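Local structure of proline dehydrogenase (3HAZ) at residues A702-P705 with K706-Y710; G668-T671 with A672-A676. The protein probably oxidises proline to glutamate in two steps, coupling an FAD-dependent proline dehydrogenase to an NAD-dependent aldehyde dehydrogenase that acts on glutamate semialdehyde. One frame throughout, in Å; residues are numbered along the deposited sequence.

Interaction 1. Residues A702-P705 with K706-Y710; sequences AGIP and KSALY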
loop_
_atom_site.group_PDB
_atom_site.type_symbol
_atom_site.label_atom_id
_atom_site.label_comp_id
_atom_site.label_asym_id
_atom_site.label_seq_id
_atom_site.Cartn_x
_atom_site.Cartn_y
_atom_site.Cartn_z
ATOM N N ALA A 702 38.759 -1.283 -18.480
ATOM C CA ALA A 702 37.387 -1.332 -17.981
ATOM C C ALA A 702 36.579 -0.083 -18.335
ATOM O O ALA A 702 35.360 -0.068 -18.205
ATOM C CB ALA A 702 37.384 -1.557 -16.472
ATOM N N GLY A 703 37.256 0.969 -18.774
ATOM C CA GLY A 703 36.553 2.169 -19.192
ATOM C C GLY A 703 37.037 3.465 -18.575
ATOM O O GLY A 703 36.504 4.532 -18.879
ATOM N N ILE A 704 38.035 3.389 -17.700
ATOM C CA ILE A 704 38.649 4.603 -17.172
ATOM C C ILE A 704 39.554 5.225 -18.235
ATOM O O ILE A 704 40.490 4.581 -18.711
ATOM C CB ILE A 704 39.478 4.320 -15.910
ATOM C CG1 ILE A 704 38.623 3.601 -14.861
ATOM C CG2 ILE A 704 40.047 5.619 -15.355
ATOM C CD1 ILE A 704 37.382 4.366 -14.451
ATOM N N PRO A 705 39.269 6.479 -18.625
ATOM C CA PRO A 705 40.084 7.168 -19.632
ATOM C C PRO A 705 41.552 7.298 -19.225
ATOM O O PRO A 705 41.857 7.513 -18.051
ATOM C CB PRO A 705 39.437 8.557 -19.719
ATOM C CG PRO A 705 38.020 8.341 -19.276
ATOM C CD PRO A 705 38.104 7.282 -18.210
ATOM N N LYS A 706 42.447 7.171 -20.199
ATOM C CA LYS A 706 43.876 7.340 -19.959
ATOM C C LYS A 706 44.168 8.703 -19.336
ATOM O O LYS A 706 45.139 8.857 -18.599
ATOM C CB LYS A 706 44.665 7.204 -21.267
ATOM C CG LYS A 706 44.561 5.850 -21.956
ATOM C CD LYS A 706 45.216 4.758 -21.138
ATOM C CE LYS A 706 45.626 3.585 -22.010
ATOM N NZ LYS A 706 46.916 3.849 -22.713
ATOM N N SER A 707 43.328 9.691 -19.639
ATOM C CA SER A 707 43.533 11.049 -19.142
ATOM C C SER A 707 43.027 11.247 -17.712
ATOM O O SER A 707 43.254 12.297 -17.114
ATOM C CB SER A 707 42.874 12.067 -20.077
ATOM O OG SER A 707 41.511 11.746 -20.286
ATOM N N ALA A 708 42.354 10.236 -17.166
ATOM C CA ALA A 708 41.784 10.340 -15.826
ATOM C C ALA A 708 42.621 9.624 -14.764
ATOM O O ALA A 708 42.418 9.830 -13.568
ATOM C CB ALA A 708 40.353 9.806 -15.813
ATOM N N LEU A 709 43.561 8.790 -15.197
ATOM C CA LEU A 709 44.305 7.945 -14.265
ATOM C C LEU A 709 45.753 7.715 -14.692
ATOM O O LEU A 709 46.005 7.131 -15.745
ATOM C CB LEU A 709 43.600 6.591 -14.106
ATOM C CG LEU A 709 44.312 5.533 -13.255
ATOM C CD1 LEU A 709 44.439 5.990 -11.804
ATOM C CD2 LEU A 709 43.581 4.196 -13.335
ATOM N N TYR A 710 46.694 8.158 -13.861
ATOM C CA TYR A 710 48.117 7.971 -14.138
ATOM C C TYR A 710 48.843 7.271 -12.996
ATOM O O TYR A 710 48.622 7.575 -11.825
ATOM C CB TYR A 710 48.796 9.315 -14.437
ATOM C CG TYR A 710 48.273 9.977 -15.690
ATOM C CD1 TYR A 710 47.075 10.677 -15.675
ATOM C CD2 TYR A 710 48.968 9.892 -16.889
ATOM C CE1 TYR A 710 46.588 11.283 -16.816
ATOM C CE2 TYR A 710 48.483 10.494 -18.045
ATOM C CZ TYR A 710 47.290 11.186 -17.997
ATOM O OH TYR A 710 46.790 11.787 -19.132
#

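Interaction 2. Residues G668-T671 with A672-A676; sequences GQVT and AALMA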
loop_
_atom_site.group_PDB
_atom_site.type_symbol
_atom_site.label_atom_id
_atom_site.label_comp_id
_atom_site.label_asym_id
_atom_site.label_seq_id
_atom_site.Cartn_x
_atom_site.Cartn_y
_atom_site.Cartn_z
ATOM N N GLY A 668 40.855 0.360 -4.041
ATOM C CA GLY A 668 39.836 0.983 -3.220
ATOM C C GLY A 668 39.959 2.498 -3.267
ATOM O O GLY A 668 39.003 3.201 -3.592
ATOM N N GLN A 669 41.149 3.000 -2.952
ATOM C CA GLN A 669 41.393 4.437 -2.928
ATOM C C GLN A 669 41.217 5.050 -4.311
ATOM O O GLN A 669 40.628 6.117 -4.453
ATOM C CB GLN A 669 42.801 4.727 -2.403
ATOM C CG GLN A 669 43.033 4.212 -0.992
ATOM C CD GLN A 669 44.323 4.715 -0.392
ATOM O OE1 GLN A 669 44.353 5.126 0.764
ATOM N NE2 GLN A 669 45.400 4.691 -1.174
ATOM N N VAL A 670 41.730 4.368 -5.329
ATOM C CA VAL A 670 41.711 4.900 -6.688
ATOM C C VAL A 670 40.298 4.987 -7.269
ATOM O O VAL A 670 39.897 6.037 -7.775
ATOM C CB VAL A 670 42.632 4.096 -7.618
ATOM C CG1 VAL A 670 42.389 4.484 -9.076
ATOM C CG2 VAL A 670 44.093 4.336 -7.239
ATOM N N THR A 671 39.541 3.895 -7.167
ATOM C CA THR A 671 38.183 3.849 -7.700
ATOM C C THR A 671 37.229 4.765 -6.934
ATOM O O THR A 671 36.278 5.284 -7.504
ATOM C CB THR A 671 37.607 2.414 -7.723
ATOM O OG1 THR A 671 37.587 1.875 -6.393
ATOM C CG2 THR A 671 38.433 1.510 -8.636
ATOM N N ALA A 672 37.482 4.970 -5.647
ATOM C CA ALA A 672 36.672 5.912 -4.880
ATOM C C ALA A 672 36.822 7.320 -5.451
ATOM O O ALA A 672 35.829 7.987 -5.735
ATOM C CB ALA A 672 37.066 5.895 -3.424
ATOM N N ALA A 673 38.070 7.763 -5.601
ATOM C CA ALA A 673 38.379 9.086 -6.148
ATOM C C ALA A 673 37.797 9.244 -7.549
ATOM O O ALA A 673 37.139 10.243 -7.853
ATOM C CB ALA A 673 39.895 9.305 -6.169
ATOM N N LEU A 674 38.043 8.250 -8.397
ATOM C CA LEU A 674 37.479 8.214 -9.741
ATOM C C LEU A 674 35.954 8.274 -9.733
ATOM O O LEU A 674 35.346 9.031 -10.506
ATOM C CB LEU A 674 37.936 6.954 -10.477
ATOM C CG LEU A 674 39.388 6.896 -10.944
ATOM C CD1 LEU A 674 39.727 5.486 -11.420
ATOM C CD2 LEU A 674 39.665 7.939 -12.041
ATOM N N MET A 675 35.327 7.484 -8.864
ATOM C CA MET A 675 33.865 7.441 -8.824
ATOM C C MET A 675 33.281 8.808 -8.475
ATOM O O MET A 675 32.226 9.193 -8.985
ATOM C CB MET A 675 33.352 6.371 -7.851
ATOM C CG MET A 675 31.832 6.224 -7.862
ATOM S SD MET A 675 31.193 5.582 -9.434
ATOM C CE MET A 675 29.803 6.688 -9.683
ATOM N N ALA A 676 33.975 9.543 -7.614
ATOM C CA ALA A 676 33.510 10.861 -7.186
ATOM C C ALA A 676 33.686 11.928 -8.268
ATOM O O ALA A 676 33.221 13.057 -8.113
ATOM C CB ALA A 676 34.214 11.280 -5.917
#

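Interaction 1. Residues A702-P705 with K706-Y710
Ile704 places CG2 anti to its backbone N, where the methyl meets Leu709 CB; Leu709 CG, also anti to its N (chi1 175°), continues from that CB. Ile704 CG2 lies 3.9 Å from Leu709 CB and 4.2 Å from Ala708 CB, forming a small apolar patch on one side of the turn. Pro705 completes it, its ring carbon CD resting 4.1 Å from Ala708 CB. The turn itself is closed by one hydrogen bond, Ala708 N to Pro705 O at 2.9 Å, with an N-H...O angle of 159°. The donor stands well above the carbonyl plane, 60° out of it, so the link is straight at the hydrogen but does not follow a lone pair. Lys706 and Ser707 occupy the two corners with the backbone angles of a type I beta turn. At the second corner Ser707 OG comes to 3.8 Å from Pro705 CB, a contact without a hydrogen bond. The carbonyl O of Lys706, at the first corner, lies 3.2 Å above the plane of the Tyr710 ring, over one face and offset toward the rim. Before the turn, Gly703 ends helix 689-702 in a Schellman motif with positive phi, and Ile704 O accepts a hydrogen bond from His700 ND1 in the last turns of that helix. Trp566 of helix 549-567 packs against Ile704, Pro705 and Ala708. Strand 709-711 then runs parallel to strand 679-683, Tyr710 bonding to Val680 and Ala682. A capped helix turning into a parallel strand in this way is the second half of a beta-alpha-beta crossover in the Rossmann-type NAD-binding domain of an aldehyde dehydrogenase.

Interaction 2. Residues G668-T671 with A672-A676
Thr671 and Ala672 adjoin in the second half of helix 664-675, the connecting helix of a beta-alpha-beta crossover from strand 641-656 to strand 679-683, and both bury much of their surface in the helix itself. Thr671 holds OG1 between its own N and carbonyl carbon (chi1 59°), from where the hydroxyl bonds back to Leu667 O, one turn earlier. Its side chain leans on Tyr621 and Cys618 of helix 604-629. Ala672 N bonds to Gly668 O at 3.1 Å, and its methyl CB comes to 3.3 Å from the same oxygen. On the flank facing strand 679-683, Val670 and Leu674 lie side by side and point the same way. Val670 CG1, anti to the backbone N, meets Leu674 CD1 at 3.7 Å. Their backbones are joined by a nearly straight bond, Leu674 N to Val670 O at 3.0 Å, with the donor in the carbonyl plane. Gln669 faces the NAD side, where OE1 bonds to Thr734 OG1 and NE2 to Ile656 O, so both ends of its amide are fixed near Ser657, an NAD-binding residue. One residue on from the Leu674-Val670 bond, Thr671 O takes the Met675 N-H at 2.8 Å, while Met675 CB lies 3.1 Å from the same oxygen.

Interaction 2 is wholly buried, in a helix interior to the NAD-binding domain, whereas interaction 1 is only partly so: Lys706 lies at the surface while Ile704, Ala708 and Leu709 face inward. The two meet directly, with Leu709 CD1 3.7 Å from Val670 CG1 and Ile704 CG2 3.9 Å from Leu674 CD1, so the apolar side of the turn packs on the Val670-Leu674 flank of the helix. Strand 679-683 and Trp566 touch both, the Trp566 indole bonding to Leu674 O. Their chemistry differs accordingly: residues 668-676 are held by repeated helical backbone bonds, whereas between 702-705 and 706-710 one backbone bond crosses the turn beside apolar contacts, others running to helix 689-702 and strand 679-683.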